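Local coordinates for hypothetical protein PA2201 (Pseudomonas aeruginosa, PDB 2FEF), which is of unknown function but probably acts as an immunity protein of the PoNi type, neutralising a PoNe-type DNase toxin, at residues P147-L158 / Y251-A262. Numbering follows the deposited sequence.
Sequences PFALQLLAMGVL and YAWGWWAMEVSA
Inside this all-helical fold, residues 251-253 meet the first turns of helix 147-158; the chain then loops out through a type II' turn from Trp253 to Trp256 and comes back at Met258, where helix 258-267 starts. The axes of segments 147-158 and 258-262 approach to 8.8 Å, with their N-to-C directions 30° apart. Leu150 meets Trp253 in the loop part of the contact. The leucine's CG points away from the backbone N (chi1 172°), which carries CD2 over one face of the indole, 3.6 Å from the centroid of the five-membered ring and almost on its normal, a CH-pi contact. Pro147 CG reaches the six-membered part of the same indole, 3.9 Å from Trp253 CE3. Just before Trp253, Ala252 CB lies 3.6 Å from Phe148 CD1, and Phe148 CZ touches the CB of Tyr251.

One hydrogen bond pins the loop to the helix: Gln151 NE2 gives to Ala252 O at 3.0 Å, in the carbonyl plane and on a lone pair, though with a bent N-H...O angle of 134°. The same amide nitrogen also bonds Ser84 O, so Gln151 ties the loop to helix 66-93 as well.

In the helical half small residues let the backbones close in. Ala154 CB sits 3.7 Å from Met258 CB, and the extended selenomethionine chain of Met258 carries SE to 3.9 Å from Gln151 CA. Ala262 CB fits against Ala154 and Val157. Leu158 lays CD2 against the backbone of Ser261, 3.7 Å from its O.

Tyr225 and Tyr230 of helix 223-234 both bond Glu259 OE2, Tyr230 also bonding Trp253 NE1, and Leu184 of helix 179-189 packs on Leu150 and Ala262. At Tyr251, away from helix 258-267, the hydroxyl bonds Asp50 of the second subunit.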
loop_
_atom_site.group_PDB
_atom_site.type_symbol
_atom_site.label_atom_id
_atom_site.label_comp_id
_atom_site.label_asym_id
_atom_site.label_seq_id
_atom_site.Cartn_x
_atom_site.Cartn_y
_atom_site.Cartn_z
ATOM N N PRO B 147 2.944 15.905 17.812
ATOM C CA PRO B 147 4.312 15.614 17.330
ATOM C C PRO B 147 4.567 16.039 15.869
ATOM O O PRO B 147 5.675 16.343 15.545
ATOM C CB PRO B 147 4.415 14.098 17.441
ATOM C CG PRO B 147 3.453 13.732 18.565
ATOM C CD PRO B 147 2.280 14.684 18.310
ATOM N N PHE B 148 3.565 16.004 14.981
ATOM C CA PHE B 148 3.826 16.493 13.603
ATOM C C PHE B 148 4.058 17.984 13.585
ATOM O O PHE B 148 4.816 18.499 12.735
ATOM C CB PHE B 148 2.629 16.179 12.649
ATOM C CG PHE B 148 2.416 14.713 12.432
ATOM C CD1 PHE B 148 3.241 13.998 11.578
ATOM C CD2 PHE B 148 1.345 14.051 13.060
ATOM C CE1 PHE B 148 3.037 12.610 11.350
ATOM C CE2 PHE B 148 1.103 12.648 12.833
ATOM C CZ PHE B 148 1.963 11.939 11.990
ATOM N N ALA B 149 3.369 18.713 14.475
ATOM C CA ALA B 149 3.566 20.178 14.522
ATOM C C ALA B 149 4.962 20.469 15.128
ATOM O O ALA B 149 5.696 21.352 14.653
ATOM C CB ALA B 149 2.468 20.859 15.334
ATOM N N LEU B 150 5.321 19.709 16.157
ATOM C CA LEU B 150 6.669 19.807 16.765
ATOM C C LEU B 150 7.720 19.568 15.676
ATOM O O LEU B 150 8.661 20.353 15.545
ATOM C CB LEU B 150 6.847 18.766 17.902
ATOM C CG LEU B 150 8.283 18.656 18.464
ATOM C CD1 LEU B 150 8.685 20.006 19.059
ATOM C CD2 LEU B 150 8.277 17.553 19.502
ATOM N N GLN B 151 7.561 18.483 14.900
ATOM C CA GLN B 151 8.522 18.180 13.834
ATOM C C GLN B 151 8.609 19.345 12.822
ATOM O O GLN B 151 9.697 19.753 12.416
ATOM C CB GLN B 151 8.115 16.900 13.053
ATOM C CG GLN B 151 9.234 16.485 12.055
ATOM C CD GLN B 151 8.758 15.524 10.997
ATOM O OE1 GLN B 151 8.036 15.916 10.071
ATOM N NE2 GLN B 151 9.183 14.263 11.105
ATOM N N LEU B 152 7.457 19.859 12.398
ATOM C CA LEU B 152 7.458 20.914 11.372
ATOM C C LEU B 152 8.215 22.155 11.848
ATOM O O LEU B 152 8.998 22.738 11.076
ATOM C CB LEU B 152 6.023 21.284 10.971
ATOM C CG LEU B 152 5.405 20.238 10.039
ATOM C CD1 LEU B 152 3.861 20.557 9.982
ATOM C CD2 LEU B 152 6.063 20.282 8.676
ATOM N N LEU B 153 7.993 22.568 13.094
ATOM C CA LEU B 153 8.643 23.791 13.576
ATOM C C LEU B 153 10.086 23.502 13.944
ATOM O O LEU B 153 10.977 24.217 13.500
ATOM C CB LEU B 153 7.875 24.449 14.743
ATOM C CG LEU B 153 6.727 25.375 14.313
ATOM C CD1 LEU B 153 5.760 24.702 13.304
ATOM C CD2 LEU B 153 5.961 25.907 15.491
ATOM N N ALA B 154 10.323 22.443 14.731
ATOM C CA ALA B 154 11.707 22.164 15.185
ATOM C C ALA B 154 12.635 21.803 14.026
ATOM O O ALA B 154 13.813 22.242 13.999
ATOM C CB ALA B 154 11.709 21.050 16.257
HETATM N N MSE B 155 12.109 21.060 13.037
HETATM C CA MSE B 155 12.983 20.631 11.940
HETATM C C MSE B 155 13.161 21.793 11.004
HETATM O O MSE B 155 14.179 21.904 10.367
HETATM C CB MSE B 155 12.508 19.359 11.209
HETATM C CG MSE B 155 12.430 18.037 12.067
HETATM SE SE MSE B 155 14.144 17.795 13.095
HETATM C CE MSE B 155 13.698 18.503 14.808
ATOM N N GLY B 156 12.179 22.685 10.946
ATOM C CA GLY B 156 12.361 23.977 10.224
ATOM C C GLY B 156 13.584 24.752 10.740
ATOM O O GLY B 156 14.373 25.294 9.967
ATOM N N VAL B 157 13.674 24.882 12.045
ATOM C CA VAL B 157 14.806 25.530 12.712
ATOM C C VAL B 157 16.128 24.750 12.499
ATOM O O VAL B 157 17.174 25.319 12.141
ATOM C CB VAL B 157 14.513 25.671 14.238
ATOM C CG1 VAL B 157 15.763 26.212 14.971
ATOM C CG2 VAL B 157 13.317 26.606 14.516
ATOM N N LEU B 158 16.083 23.446 12.713
ATOM C CA LEU B 158 17.295 22.604 12.675
ATOM C C LEU B 158 17.834 22.439 11.250
ATOM O O LEU B 158 19.009 22.126 11.050
ATOM C CB LEU B 158 16.991 21.227 13.308
ATOM C CG LEU B 158 16.962 21.240 14.851
ATOM C CD1 LEU B 158 16.365 19.998 15.369
ATOM C CD2 LEU B 158 18.434 21.440 15.438
ATOM N N TYR B 251 5.491 8.479 14.598
ATOM C CA TYR B 251 5.426 8.826 13.168
ATOM C C TYR B 251 6.194 10.093 12.780
ATOM O O TYR B 251 6.353 10.361 11.566
ATOM C CB TYR B 251 3.957 8.932 12.663
ATOM C CG TYR B 251 3.233 7.612 12.702
ATOM C CD1 TYR B 251 3.282 6.751 11.598
ATOM C CD2 TYR B 251 2.504 7.210 13.851
ATOM C CE1 TYR B 251 2.610 5.526 11.611
ATOM C CE2 TYR B 251 1.857 5.951 13.889
ATOM C CZ TYR B 251 1.913 5.136 12.761
ATOM O OH TYR B 251 1.280 3.921 12.720
ATOM N N ALA B 252 6.634 10.907 13.756
ATOM C CA ALA B 252 7.296 12.178 13.400
ATOM C C ALA B 252 8.449 12.566 14.329
ATOM O O ALA B 252 9.362 13.256 13.918
ATOM C CB ALA B 252 6.292 13.323 13.332
ATOM N N TRP B 253 8.380 12.122 15.577
ATOM C CA TRP B 253 9.237 12.692 16.655
ATOM C C TRP B 253 10.200 11.627 17.186
ATOM O O TRP B 253 11.443 11.823 17.215
ATOM C CB TRP B 253 8.254 13.247 17.705
ATOM C CG TRP B 253 8.790 13.711 19.033
ATOM C CD1 TRP B 253 10.035 14.185 19.319
ATOM C CD2 TRP B 253 8.058 13.733 20.244
ATOM N NE1 TRP B 253 10.123 14.526 20.661
ATOM C CE2 TRP B 253 8.915 14.256 21.249
ATOM C CE3 TRP B 253 6.753 13.348 20.596
ATOM C CZ2 TRP B 253 8.505 14.403 22.574
ATOM C CZ3 TRP B 253 6.356 13.505 21.923
ATOM C CH2 TRP B 253 7.221 14.039 22.875
ATOM N N GLY B 254 9.630 10.483 17.563
ATOM C CA GLY B 254 10.392 9.287 17.942
ATOM C C GLY B 254 11.376 9.517 19.088
ATOM O O GLY B 254 11.017 10.028 20.160
ATOM N N TRP B 255 12.624 9.145 18.830
ATOM C CA TRP B 255 13.722 9.168 19.799
ATOM C C TRP B 255 14.225 10.577 20.137
ATOM O O TRP B 255 14.872 10.785 21.156
ATOM C CB TRP B 255 14.855 8.377 19.145
ATOM C CG TRP B 255 16.132 8.159 19.890
ATOM C CD1 TRP B 255 17.294 8.847 19.749
ATOM C CD2 TRP B 255 16.375 7.127 20.832
ATOM N NE1 TRP B 255 18.262 8.308 20.549
ATOM C CE2 TRP B 255 17.723 7.233 21.226
ATOM C CE3 TRP B 255 15.588 6.101 21.368
ATOM C CZ2 TRP B 255 18.296 6.372 22.160
ATOM C CZ3 TRP B 255 16.166 5.234 22.290
ATOM C CH2 TRP B 255 17.506 5.378 22.678
ATOM N N TRP B 256 13.950 11.539 19.262
ATOM C CA TRP B 256 14.741 12.768 19.219
ATOM C C TRP B 256 14.197 13.924 20.026
ATOM O O TRP B 256 13.060 14.318 19.868
ATOM C CB TRP B 256 14.937 13.198 17.747
ATOM C CG TRP B 256 15.608 12.083 17.013
ATOM C CD1 TRP B 256 15.051 11.251 16.079
ATOM C CD2 TRP B 256 16.939 11.635 17.219
ATOM N NE1 TRP B 256 15.967 10.306 15.695
ATOM C CE2 TRP B 256 17.142 10.525 16.370
ATOM C CE3 TRP B 256 17.986 12.061 18.056
ATOM C CZ2 TRP B 256 18.346 9.832 16.317
ATOM C CZ3 TRP B 256 19.188 11.368 18.011
ATOM C CH2 TRP B 256 19.362 10.269 17.145
ATOM N N ALA B 257 15.059 14.502 20.862
ATOM C CA ALA B 257 14.747 15.755 21.531
ATOM C C ALA B 257 14.892 16.906 20.556
ATOM O O ALA B 257 15.799 17.726 20.678
ATOM C CB ALA B 257 15.704 15.968 22.748
HETATM N N MSE B 258 13.958 16.987 19.614
HETATM C CA MSE B 258 13.955 17.998 18.541
HETATM C C MSE B 258 13.740 19.372 19.102
HETATM O O MSE B 258 14.275 20.343 18.572
HETATM C CB MSE B 258 12.730 17.726 17.648
HETATM C CG MSE B 258 12.923 16.512 16.893
HETATM SE SE MSE B 258 11.348 16.310 15.725
HETATM C CE MSE B 258 12.066 14.718 14.918
ATOM N N GLU B 259 12.936 19.455 20.165
ATOM C CA GLU B 259 12.660 20.737 20.796
ATOM C C GLU B 259 13.929 21.342 21.443
ATOM O O GLU B 259 14.242 22.505 21.207
ATOM C CB GLU B 259 11.477 20.669 21.776
ATOM C CG GLU B 259 11.645 20.026 23.184
ATOM C CD GLU B 259 11.924 18.542 23.187
ATOM O OE1 GLU B 259 12.932 18.129 22.565
ATOM O OE2 GLU B 259 11.227 17.780 23.892
ATOM N N VAL B 260 14.630 20.546 22.234
ATOM C CA VAL B 260 15.884 21.001 22.895
ATOM C C VAL B 260 16.936 21.379 21.835
ATOM O O VAL B 260 17.612 22.417 21.940
ATOM C CB VAL B 260 16.449 19.932 23.862
ATOM C CG1 VAL B 260 17.724 20.436 24.600
ATOM C CG2 VAL B 260 15.403 19.521 24.877
ATOM N N SER B 261 17.087 20.525 20.829
ATOM C CA SER B 261 18.060 20.807 19.763
ATOM C C SER B 261 17.708 22.110 19.028
ATOM O O SER B 261 18.597 22.947 18.814
ATOM C CB SER B 261 18.180 19.618 18.796
ATOM O OG SER B 261 18.300 18.394 19.549
ATOM N N ALA B 262 16.421 22.308 18.688
ATOM C CA ALA B 262 16.014 23.545 17.996
ATOM C C ALA B 262 16.203 24.762 18.900
ATOM O O ALA B 262 16.623 25.831 18.452
ATOM C CB ALA B 262 14.574 23.428 17.485
#